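Local coordinates for PP1b (PDB 6JDR), which probably unwinds RNA and DNA duplexes with 5' to 3' polarity, powered by ATP hydrolysis, as the helicase portion of an arterivirus replicase polyprotein, at residues A[171-174]-A[175-178]; A[328-331]-A[332-335]; A[48-51]-A[52-55]; A[134-137]-A[138-142]. The protein carries 1 engineered substitution. All coordinates share one frame; numbering follows the deposited sequence.

How the interactions relate
The four contacts follow the chain in the order 3, 4, 1, 2. Interaction 3 belongs to the zinc-binding domain and includes two ligands of a zinc ion. Interaction 4 is a short helix leading toward the strand before the probable P-loop; its nearest atoms are about 22 Å from interaction 3. Interaction 1 starts a helix of the superfamily 1 helicase core, close to Asp225 and Glu226. Its nearest atoms are about 17 Å from interaction 4. Interaction 2 sits in the second parallel sheet of the core, with its centre about 51 Å from that of interaction 1. Interactions 2 and 3 are farthest apart, with centres about 82 Å from each other.

Interaction 1 (A[171-174]-A[175-178]); sequences TPTH and QTML
Thr173 and Thr176 form a capping box at the start of helix 174-184, with Thr173 as the N-cap. Their side chains cross at about a right angle, and each hydroxyl oxygen takes the backbone N-H of the other residue. Thr176 N donates to Thr173 OG1 at 3.1 Å, and this bond is nearly straight (172°). Thr173 N donates in return to Thr176 OG1 at 2.9 Å. Thr176 OG1 is turned back to the loop because it stands between its own backbone N and carbonyl carbon (chi1 57°).

The side chains of Thr171 and Thr176 run past each other in opposite directions. Thr171 OG1 comes within 2.7 Å of Thr176 OG1, and it is also hydrogen-bonded to Asp225. Asp225 and Glu226 bind zinc in a structure of this protein, though no zinc is bound to them in this chain's model. They sit in an LDEA sequence consistent with the Walker B motif of a P-loop helicase.

The ring of His174 points off the helix and bonds through ND1 to Thr195. The regular helix bonds begin with Met177 N to Thr173 O and Leu178 N to His174 O, both 2.9 Å. The extended Met177 side chain runs on to Val209 of strand 208-211. Near its root it crosses Thr171 at about a right angle, with the methyl Thr171 CG2 3.4 Å from Met177 CA.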
ATOM      1  N   THR A 171       6.084   6.348   7.438  1.00 42.37           N
ATOM      2  CA  THR A 171       7.019   7.010   6.539  1.00 41.00           C
ATOM      3  C   THR A 171       8.389   7.159   7.227  1.00 39.55           C
ATOM      4  O   THR A 171       8.450   7.457   8.423  1.00 39.19           O
ATOM      5  CB  THR A 171       6.449   8.369   6.080  1.00 42.71           C
ATOM      6  OG1 THR A 171       7.272   8.932   5.052  1.00 43.59           O
ATOM      7  CG2 THR A 171       6.342   9.348   7.244  1.00 43.70           C
ATOM      8  N   PRO A 172       9.486   6.932   6.476  1.00 36.97           N
ATOM      9  CA  PRO A 172      10.829   6.781   7.051  1.00 37.51           C
ATOM     10  C   PRO A 172      11.484   8.018   7.675  1.00 38.62           C
ATOM     11  O   PRO A 172      12.130   7.886   8.711  1.00 40.37           O
ATOM     12  CB  PRO A 172      11.669   6.298   5.860  1.00 37.11           C
ATOM     13  CG  PRO A 172      10.934   6.772   4.659  1.00 37.19           C
ATOM     14  CD  PRO A 172       9.488   6.660   5.028  1.00 36.89           C
ATOM     15  N   THR A 173      11.351   9.191   7.059  1.00 38.70           N
ATOM     16  CA  THR A 173      12.065  10.380   7.537  1.00 38.64           C
ATOM     17  C   THR A 173      11.141  11.545   7.832  1.00 39.82           C
ATOM     18  O   THR A 173       9.965  11.526   7.478  1.00 39.98           O
ATOM     19  CB  THR A 173      13.122  10.857   6.527  1.00 38.31           C
ATOM     20  OG1 THR A 173      12.478  11.477   5.406  1.00 38.67           O
ATOM     21  CG2 THR A 173      13.990   9.683   6.055  1.00 38.23           C
ATOM     22  N   HIS A 174      11.694  12.561   8.488  1.00 41.28           N
ATOM     23  CA  HIS A 174      10.965  13.801   8.771  1.00 42.11           C
ATOM     24  C   HIS A 174      10.468  14.444   7.482  1.00 42.31           C
ATOM     25  O   HIS A 174       9.343  14.935   7.422  1.00 42.87           O
ATOM     26  CB  HIS A 174      11.861  14.790   9.520  1.00 41.63           C
ATOM     27  CG  HIS A 174      12.162  14.387  10.928  1.00 41.99           C
ATOM     28  ND1 HIS A 174      12.782  15.228  11.824  1.00 42.93           N
ATOM     29  CD2 HIS A 174      11.914  13.238  11.600  1.00 43.04           C
ATOM     30  CE1 HIS A 174      12.920  14.609  12.984  1.00 43.46           C
ATOM     31  NE2 HIS A 174      12.400  13.401  12.875  1.00 43.26           N
ATOM     32  N   GLN A 175      11.316  14.432   6.460  1.00 42.46           N
ATOM     33  CA  GLN A 175      11.007  15.074   5.198  1.00 43.80           C
ATOM     34  C   GLN A 175       9.900  14.345   4.454  1.00 43.93           C
ATOM     35  O   GLN A 175       8.976  14.982   3.947  1.00 45.24           O
ATOM     36  CB  GLN A 175      12.258  15.160   4.318  1.00 45.11           C
ATOM     37  CG  GLN A 175      12.069  15.996   3.058  1.00 47.03           C
ATOM     38  CD  GLN A 175      11.614  17.413   3.364  1.00 48.82           C
ATOM     39  OE1 GLN A 175      12.188  18.091   4.220  1.00 50.04           O
ATOM     40  NE2 GLN A 175      10.578  17.866   2.670  1.00 50.13           N
ATOM     41  N   THR A 176       9.991  13.017   4.388  1.00 43.64           N
ATOM     42  CA  THR A 176       8.959  12.215   3.727  1.00 42.37           C
ATOM     43  C   THR A 176       7.641  12.356   4.486  1.00 42.44           C
ATOM     44  O   THR A 176       6.584  12.466   3.881  1.00 43.51           O
ATOM     45  CB  THR A 176       9.358  10.726   3.590  1.00 41.98           C
ATOM     46  OG1 THR A 176       9.645  10.164   4.877  1.00 40.82           O
ATOM     47  CG2 THR A 176      10.583  10.578   2.686  1.00 41.43           C
ATOM     48  N   MET A 177       7.718  12.383   5.812  1.00 43.51           N
ATOM     49  CA  MET A 177       6.558  12.696   6.643  1.00 47.05           C
ATOM     50  C   MET A 177       5.936  14.042   6.269  1.00 49.51           C
ATOM     51  O   MET A 177       4.713  14.150   6.177  1.00 50.00           O
ATOM     52  CB  MET A 177       6.942  12.699   8.129  1.00 47.12           C
ATOM     53  CG  MET A 177       5.781  12.958   9.072  1.00 48.01           C
ATOM     54  SD  MET A 177       6.278  12.888  10.800  1.00 49.30           S
ATOM     55  CE  MET A 177       4.726  13.258  11.612  1.00 49.07           C
ATOM     56  N   LEU A 178       6.776  15.058   6.062  1.00 51.20           N
ATOM     57  CA  LEU A 178       6.303  16.392   5.679  1.00 53.13           C
ATOM     58  C   LEU A 178       5.704  16.395   4.274  1.00 54.28           C
ATOM     59  O   LEU A 178       4.660  17.006   4.040  1.00 54.96           O
ATOM     60  CB  LEU A 178       7.440  17.420   5.767  1.00 53.09           C
ATOM     61  CG  LEU A 178       7.098  18.893   5.489  1.00 53.23           C
ATOM     62  CD1 LEU A 178       5.975  19.391   6.390  1.00 53.44           C
ATOM     63  CD2 LEU A 178       8.338  19.761   5.659  1.00 53.33           C
TER

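Interaction 2 (A[328-331]-A[332-335]); sequences AITI and DSSQ
Thr330 and Ser333 meet through their first torsions. Thr330 OG1 stands between its backbone N and carbonyl carbon (chi1 58°), facing the turn that follows. Ser333 OG is placed beside its own backbone N (chi1 -60°), which aims it back at Thr330. Ser333 OG donates to Thr330 OG1 at 2.7 Å. Ser333 N donates to the same Thr330 OG1 at 3.0 Å, so two donors of one residue grip one oxygen. Thr330 O takes weak bonds from Ser333 N and Ser334 N. Together these bonds are consistent with an ST motif, though its backbone half is weak.

Ser334 N lies 3.2 Å from Ile331 O and bonds to it from above the carbonyl plane. Ser334 OG also points at Ile331 O, but that separation is too short to be trusted. On the apolar side the tip Ile329 CD1 rests against Ser334 CB at 3.9 Å. Asp332 turns out of the contact and forms a salt bridge with Arg356.

Ile329 and Ile331 bond through their backbones to strand 315-318, and Ile331 packs on helix 354-361. A type I turn, Asp332 to Gln335, follows the edge strand of a parallel sheet. Its TIDSSQG sequence is consistent with motif V of superfamily 1 helicases.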
ATOM      1  N   ALA A 328     -21.400   3.949 -40.057  1.00 67.14           N
ATOM      2  CA  ALA A 328     -21.076   3.065 -38.941  1.00 65.21           C
ATOM      3  C   ALA A 328     -20.153   1.941 -39.396  1.00 64.41           C
ATOM      4  O   ALA A 328     -20.154   1.565 -40.567  1.00 64.66           O
ATOM      5  CB  ALA A 328     -22.346   2.486 -38.342  1.00 64.48           C
ATOM      6  N   ILE A 329     -19.378   1.406 -38.456  1.00 64.11           N
ATOM      7  CA  ILE A 329     -18.457   0.300 -38.728  1.00 62.16           C
ATOM      8  C   ILE A 329     -18.617  -0.802 -37.691  1.00 60.32           C
ATOM      9  O   ILE A 329     -19.195  -0.582 -36.624  1.00 60.12           O
ATOM     10  CB  ILE A 329     -16.989   0.774 -38.733  1.00 63.12           C
ATOM     11  CG1 ILE A 329     -16.619   1.421 -37.390  1.00 63.87           C
ATOM     12  CG2 ILE A 329     -16.756   1.747 -39.881  1.00 62.47           C
ATOM     13  CD1 ILE A 329     -15.152   1.767 -37.258  1.00 64.74           C
ATOM     14  N   THR A 330     -18.100  -1.986 -38.003  1.00 59.78           N
ATOM     15  CA  THR A 330     -18.086  -3.072 -37.033  1.00 60.41           C
ATOM     16  C   THR A 330     -17.065  -2.788 -35.940  1.00 62.27           C
ATOM     17  O   THR A 330     -16.163  -1.960 -36.106  1.00 62.83           O
ATOM     18  CB  THR A 330     -17.742  -4.432 -37.665  1.00 60.50           C
ATOM     19  OG1 THR A 330     -16.460  -4.360 -38.303  1.00 60.10           O
ATOM     20  CG2 THR A 330     -18.803  -4.844 -38.667  1.00 61.15           C
ATOM     21  N   ILE A 331     -17.214  -3.491 -34.825  1.00 61.63           N
ATOM     22  CA  ILE A 331     -16.257  -3.408 -33.733  1.00 61.31           C
ATOM     23  C   ILE A 331     -14.923  -4.021 -34.170  1.00 63.46           C
ATOM     24  O   ILE A 331     -13.862  -3.541 -33.774  1.00 64.68           O
ATOM     25  CB  ILE A 331     -16.790  -4.109 -32.467  1.00 60.31           C
ATOM     26  CG1 ILE A 331     -18.045  -3.388 -31.953  1.00 60.03           C
ATOM     27  CG2 ILE A 331     -15.729  -4.137 -31.382  1.00 59.59           C
ATOM     28  CD1 ILE A 331     -18.925  -4.243 -31.062  1.00 60.12           C
ATOM     29  N   ASP A 332     -14.979  -5.063 -34.997  1.00 64.97           N
ATOM     30  CA  ASP A 332     -13.766  -5.672 -35.554  1.00 68.31           C
ATOM     31  C   ASP A 332     -12.975  -4.705 -36.437  1.00 69.59           C
ATOM     32  O   ASP A 332     -11.743  -4.734 -36.444  1.00 73.18           O
ATOM     33  CB  ASP A 332     -14.109  -6.931 -36.354  1.00 70.49           C
ATOM     34  CG  ASP A 332     -14.660  -8.045 -35.482  1.00 74.27           C
ATOM     35  OD1 ASP A 332     -15.256  -7.739 -34.424  1.00 74.78           O
ATOM     36  OD2 ASP A 332     -14.500  -9.227 -35.855  1.00 77.96           O
ATOM     37  N   SER A 333     -13.684  -3.855 -37.178  1.00 69.15           N
ATOM     38  CA  SER A 333     -13.050  -2.867 -38.054  1.00 67.87           C
ATOM     39  C   SER A 333     -12.486  -1.669 -37.293  1.00 67.66           C
ATOM     40  O   SER A 333     -11.675  -0.920 -37.836  1.00 71.64           O
ATOM     41  CB  SER A 333     -14.048  -2.368 -39.101  1.00 66.61           C
ATOM     42  OG  SER A 333     -14.517  -3.439 -39.900  1.00 66.31           O
ATOM     43  N   SER A 334     -12.920  -1.487 -36.049  1.00 66.65           N
ATOM     44  CA  SER A 334     -12.486  -0.358 -35.223  1.00 67.80           C
ATOM     45  C   SER A 334     -11.171  -0.601 -34.472  1.00 68.63           C
ATOM     46  O   SER A 334     -10.700   0.284 -33.755  1.00 65.73           O
ATOM     47  CB  SER A 334     -13.580  -0.015 -34.207  1.00 67.20           C
ATOM     48  OG  SER A 334     -13.786  -1.088 -33.302  1.00 64.37           O
ATOM     49  N   GLN A 335     -10.587  -1.789 -34.632  1.00 71.72           N
ATOM     50  CA  GLN A 335      -9.363  -2.150 -33.913  1.00 74.76           C
ATOM     51  C   GLN A 335      -8.183  -1.283 -34.353  1.00 77.40           C
ATOM     52  O   GLN A 335      -7.916  -1.141 -35.550  1.00 77.70           O
ATOM     53  CB  GLN A 335      -9.030  -3.630 -34.117  1.00 74.94           C
ATOM     54  CG  GLN A 335     -10.048  -4.580 -33.506  1.00 76.86           C
ATOM     55  CD  GLN A 335      -9.757  -6.038 -33.808  1.00 77.10           C
ATOM     56  OE1 GLN A 335      -8.612  -6.420 -34.037  1.00 79.33           O
ATOM     57  NE2 GLN A 335     -10.800  -6.862 -33.804  1.00 77.63           N
TER

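Interaction 3 (A[48-51]-A[52-55]); sequences GSCS and ECEP. With ZN (zinc ion), chain D.
Cys53 and Cys50 hold one zinc ion from either end of a CxxC turn. From Cys53 CA the side chain reaches CB, which is 4.1 Å from Gly48 N. The sulfur then stands between its own backbone N and carbonyl carbon (chi1 57°), turned to the metal and the preceding loop. Cys53 SG binds zinc at 2.5 Å. It also accepts an almost straight hydrogen bond (177°) from Cys50 N at 3.1 Å. Ser49 N lies close by, 3.0 Å from Cys53 SG.

Cys50 SG binds the same zinc at 2.4 Å. It receives a weak bond from Glu52 N at 3.2 Å, while Cys53 N gives a weak one to Cys50 O. Gly48 N closes the loop with a 2.8 Å bond to Cys53 O, arriving from above the carbonyl plane. Glu52 leaves the turn: OE2 bonds to Trp40, and a water links OE1 to Ser51 OG.

Cys41 and His43 complete this site of the zinc-binding domain. Both sulfurs thus face the cation and backbone N-H groups together. This would spread the negative charge expected on metal-bound thiolates and is consistent with a structural zinc site.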
ATOM      1  N   GLY A  48      31.901 -20.223  26.335  1.00 56.50           N
ATOM      2  CA  GLY A  48      32.953 -21.069  26.896  1.00 57.50           C
ATOM      3  C   GLY A  48      33.448 -20.587  28.252  1.00 58.36           C
ATOM      4  O   GLY A  48      34.621 -20.769  28.590  1.00 58.38           O
ATOM      5  N   SER A  49      32.561 -19.958  29.023  1.00 57.63           N
ATOM      6  CA  SER A  49      32.886 -19.523  30.381  1.00 60.62           C
ATOM      7  C   SER A  49      32.925 -20.734  31.308  1.00 61.49           C
ATOM      8  O   SER A  49      33.690 -20.774  32.273  1.00 61.65           O
ATOM      9  CB  SER A  49      31.848 -18.527  30.889  1.00 61.93           C
ATOM     10  OG  SER A  49      31.641 -17.486  29.958  1.00 64.35           O
ATOM     11  N   CYS A  50      32.063 -21.702  31.016  1.00 61.52           N
ATOM     12  CA  CYS A  50      32.109 -23.009  31.646  1.00 61.32           C
ATOM     13  C   CYS A  50      31.947 -24.060  30.553  1.00 61.21           C
ATOM     14  O   CYS A  50      31.770 -23.717  29.385  1.00 62.77           O
ATOM     15  CB  CYS A  50      31.000 -23.139  32.688  1.00 60.67           C
ATOM     16  SG  CYS A  50      29.393 -23.600  32.013  1.00 59.24           S
ATOM     17  N   SER A  51      31.997 -25.335  30.930  1.00 61.16           N
ATOM     18  CA  SER A  51      31.927 -26.421  29.950  1.00 61.37           C
ATOM     19  C   SER A  51      30.542 -26.571  29.312  1.00 59.18           C
ATOM     20  O   SER A  51      30.420 -27.144  28.233  1.00 58.90           O
ATOM     21  CB  SER A  51      32.387 -27.750  30.571  1.00 63.02           C
ATOM     22  OG  SER A  51      31.695 -28.040  31.772  1.00 64.11           O
ATOM     23  N   GLU A  52      29.510 -26.050  29.972  1.00 59.09           N
ATOM     24  CA  GLU A  52      28.145 -26.124  29.455  1.00 61.19           C
ATOM     25  C   GLU A  52      27.894 -25.138  28.306  1.00 61.21           C
ATOM     26  O   GLU A  52      27.046 -25.391  27.448  1.00 57.68           O
ATOM     27  CB  GLU A  52      27.139 -25.872  30.583  1.00 62.03           C
ATOM     28  CG  GLU A  52      25.700 -26.240  30.242  1.00 63.90           C
ATOM     29  CD  GLU A  52      25.523 -27.712  29.909  1.00 66.26           C
ATOM     30  OE1 GLU A  52      26.076 -28.561  30.640  1.00 69.17           O
ATOM     31  OE2 GLU A  52      24.826 -28.019  28.916  1.00 67.92           O
ATOM     32  N   CYS A  53      28.623 -24.020  28.304  1.00 61.28           N
ATOM     33  CA  CYS A  53      28.497 -23.000  27.259  1.00 61.71           C
ATOM     34  C   CYS A  53      29.652 -23.053  26.246  1.00 64.34           C
ATOM     35  O   CYS A  53      29.923 -22.066  25.554  1.00 61.72           O
ATOM     36  CB  CYS A  53      28.406 -21.608  27.896  1.00 59.64           C
ATOM     37  SG  CYS A  53      29.789 -21.171  28.980  1.00 59.98           S
ATOM     38  N   GLU A  54      30.332 -24.199  26.164  1.00 66.19           N
ATOM     39  CA  GLU A  54      31.416 -24.393  25.189  1.00 66.75           C
ATOM     40  C   GLU A  54      30.944 -24.685  23.758  1.00 64.74           C
ATOM     41  O   GLU A  54      31.619 -24.284  22.806  1.00 64.67           O
ATOM     42  CB  GLU A  54      32.389 -25.486  25.655  1.00 69.06           C
ATOM     43  CG  GLU A  54      33.502 -24.963  26.554  1.00 71.97           C
ATOM     44  CD  GLU A  54      34.350 -26.064  27.165  1.00 74.45           C
ATOM     45  OE1 GLU A  54      34.404 -27.176  26.593  1.00 75.45           O
ATOM     46  OE2 GLU A  54      34.966 -25.814  28.223  1.00 77.11           O
ATOM     47  N   PRO A  55      29.804 -25.388  23.590  1.00 61.24           N
ATOM     48  CA  PRO A  55      29.304 -25.593  22.226  1.00 61.36           C
ATOM     49  C   PRO A  55      29.116 -24.261  21.490  1.00 61.91           C
ATOM     50  O   PRO A  55      28.462 -23.364  22.021  1.00 61.68           O
ATOM     51  CB  PRO A  55      27.959 -26.295  22.440  1.00 60.68           C
ATOM     52  CG  PRO A  55      28.104 -26.990  23.746  1.00 61.20           C
ATOM     53  CD  PRO A  55      28.996 -26.115  24.585  1.00 61.25           C
TER
HETATM   54 ZN    ZN D 503      28.357 -21.677  31.009  1.00 53.08          ZN
HETATM   55  O   HOH W   1      35.993 -22.950  29.890  1.00 64.41           O
HETATM   56  O   HOH W   2      29.161 -29.320  30.433  1.00 49.72           O

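Interaction 4 (A[134-137]-A[138-142]); sequences MVAV and ASNVL
The amide of Asn140 and the carbonyl of Ala136 are the flat groups that meet here. Ala136 O lies above one face of the amide, shifted toward its CB and ND2 side, 3.2 Å from Asn140 CG. Asn140 ND2 is only 3.0 Å from that oxygen, but its angle is too poor for a hydrogen bond. The ND2 group donates instead to Leu239 O. Asn140 CG lies beside its backbone N (chi1 -71°), which folds the amide back along the helix over Ala136. The methyl Ala136 CB approaches the nitrogen end of the amide, 4.0 Å from Asn140 ND2.

Ala136 O is already engaged by the backbone: Asn140 N donates to it at 2.7 Å, close to the line of the C=O bond. The same i to i+4 pattern joins Ala138 N to Met134 O, Ser139 N to Val135 O and Val141 N to Val137 O. These bonds define an alpha helix.

On another side of the helix two valines follow each other one turn apart. They cross obliquely, with the branch Val137 CG1 4.1 Å from the branch Val141 CG2. Val141 CG2 also sits tightly against the backbone, 3.1 Å from Val137 O. Both valines are buried.

This apolar side faces helix 232-239: Val137 touches Leu236 and Leu239, and Val141 touches Leu239. At the other end Met134 touches Ser62 and Tyr263 and shares a backbone bond with Gly8 of the zinc-binding domain. Asn140 O takes a bond from Ser144 OG, just before strand 145-148, an interior strand of the seven-stranded parallel sheet.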
ATOM      1  N   MET A 134       8.524 -13.401  14.108  1.00 42.64           N
ATOM      2  CA  MET A 134       8.797 -13.758  12.716  1.00 43.44           C
ATOM      3  C   MET A 134       7.786 -14.738  12.112  1.00 45.17           C
ATOM      4  O   MET A 134       7.695 -14.838  10.885  1.00 45.23           O
ATOM      5  CB  MET A 134      10.223 -14.294  12.561  1.00 42.40           C
ATOM      6  CG  MET A 134      11.312 -13.297  12.943  1.00 43.19           C
ATOM      7  SD  MET A 134      11.324 -11.771  11.967  1.00 42.56           S
ATOM      8  CE  MET A 134      11.830 -12.400  10.369  1.00 41.28           C
ATOM      9  N   VAL A 135       7.024 -15.446  12.947  1.00 45.31           N
ATOM     10  CA  VAL A 135       5.922 -16.271  12.428  1.00 46.85           C
ATOM     11  C   VAL A 135       4.739 -15.385  12.003  1.00 45.43           C
ATOM     12  O   VAL A 135       4.051 -15.688  11.029  1.00 45.25           O
ATOM     13  CB  VAL A 135       5.488 -17.405  13.401  1.00 49.10           C
ATOM     14  CG1 VAL A 135       5.070 -16.870  14.761  1.00 52.09           C
ATOM     15  CG2 VAL A 135       4.354 -18.226  12.796  1.00 49.70           C
ATOM     16  N   ALA A 136       4.529 -14.282  12.719  1.00 44.53           N
ATOM     17  CA  ALA A 136       3.537 -13.282  12.329  1.00 43.65           C
ATOM     18  C   ALA A 136       3.989 -12.517  11.087  1.00 44.44           C
ATOM     19  O   ALA A 136       3.176 -12.206  10.212  1.00 44.51           O
ATOM     20  CB  ALA A 136       3.281 -12.318  13.475  1.00 44.42           C
ATOM     21  N   VAL A 137       5.285 -12.212  11.015  1.00 44.11           N
ATOM     22  CA  VAL A 137       5.859 -11.543   9.845  1.00 43.21           C
ATOM     23  C   VAL A 137       5.574 -12.357   8.581  1.00 43.61           C
ATOM     24  O   VAL A 137       5.090 -11.815   7.587  1.00 43.29           O
ATOM     25  CB  VAL A 137       7.383 -11.311  10.006  1.00 42.27           C
ATOM     26  CG1 VAL A 137       8.032 -10.921   8.684  1.00 42.02           C
ATOM     27  CG2 VAL A 137       7.653 -10.239  11.051  1.00 42.26           C
ATOM     28  N   ALA A 138       5.868 -13.656   8.631  1.00 44.09           N
ATOM     29  CA  ALA A 138       5.620 -14.558   7.498  1.00 44.65           C
ATOM     30  C   ALA A 138       4.154 -14.540   7.067  1.00 44.70           C
ATOM     31  O   ALA A 138       3.842 -14.358   5.891  1.00 43.24           O
ATOM     32  CB  ALA A 138       6.043 -15.975   7.853  1.00 44.41           C
ATOM     33  N   SER A 139       3.264 -14.717   8.037  1.00 45.92           N
ATOM     34  CA  SER A 139       1.824 -14.683   7.802  1.00 46.70           C
ATOM     35  C   SER A 139       1.368 -13.342   7.218  1.00 46.96           C
ATOM     36  O   SER A 139       0.670 -13.302   6.205  1.00 47.84           O
ATOM     37  CB  SER A 139       1.082 -14.969   9.111  1.00 47.88           C
ATOM     38  OG  SER A 139      -0.291 -14.636   9.016  1.00 50.82           O
ATOM     39  N   ASN A 140       1.769 -12.249   7.857  1.00 47.70           N
ATOM     40  CA  ASN A 140       1.355 -10.911   7.433  1.00 46.71           C
ATOM     41  C   ASN A 140       1.922 -10.484   6.079  1.00 46.38           C
ATOM     42  O   ASN A 140       1.287  -9.709   5.362  1.00 46.47           O
ATOM     43  CB  ASN A 140       1.720  -9.880   8.504  1.00 47.25           C
ATOM     44  CG  ASN A 140       0.854 -10.001   9.745  1.00 47.86           C
ATOM     45  OD1 ASN A 140      -0.348 -10.252   9.653  1.00 49.00           O
ATOM     46  ND2 ASN A 140       1.455  -9.811  10.912  1.00 47.89           N
ATOM     47  N   VAL A 141       3.109 -10.984   5.735  1.00 45.82           N
ATOM     48  CA  VAL A 141       3.715 -10.717   4.425  1.00 45.89           C
ATOM     49  C   VAL A 141       2.842 -11.243   3.290  1.00 47.86           C
ATOM     50  O   VAL A 141       2.721 -10.598   2.248  1.00 49.09           O
ATOM     51  CB  VAL A 141       5.137 -11.321   4.327  1.00 45.68           C
ATOM     52  CG1 VAL A 141       5.568 -11.544   2.883  1.00 46.28           C
ATOM     53  CG2 VAL A 141       6.136 -10.419   5.031  1.00 46.51           C
ATOM     54  N   LEU A 142       2.239 -12.413   3.497  1.00 50.22           N
ATOM     55  CA  LEU A 142       1.356 -13.014   2.497  1.00 50.79           C
ATOM     56  C   LEU A 142       0.101 -12.173   2.273  1.00 49.22           C
ATOM     57  O   LEU A 142      -0.355 -12.031   1.142  1.00 48.28           O
ATOM     58  CB  LEU A 142       0.960 -14.433   2.908  1.00 53.36           C
ATOM     59  CG  LEU A 142       2.091 -15.463   2.999  1.00 55.38           C
ATOM     60  CD1 LEU A 142       1.579 -16.743   3.645  1.00 56.26           C
ATOM     61  CD2 LEU A 142       2.698 -15.752   1.633  1.00 55.20           C
TER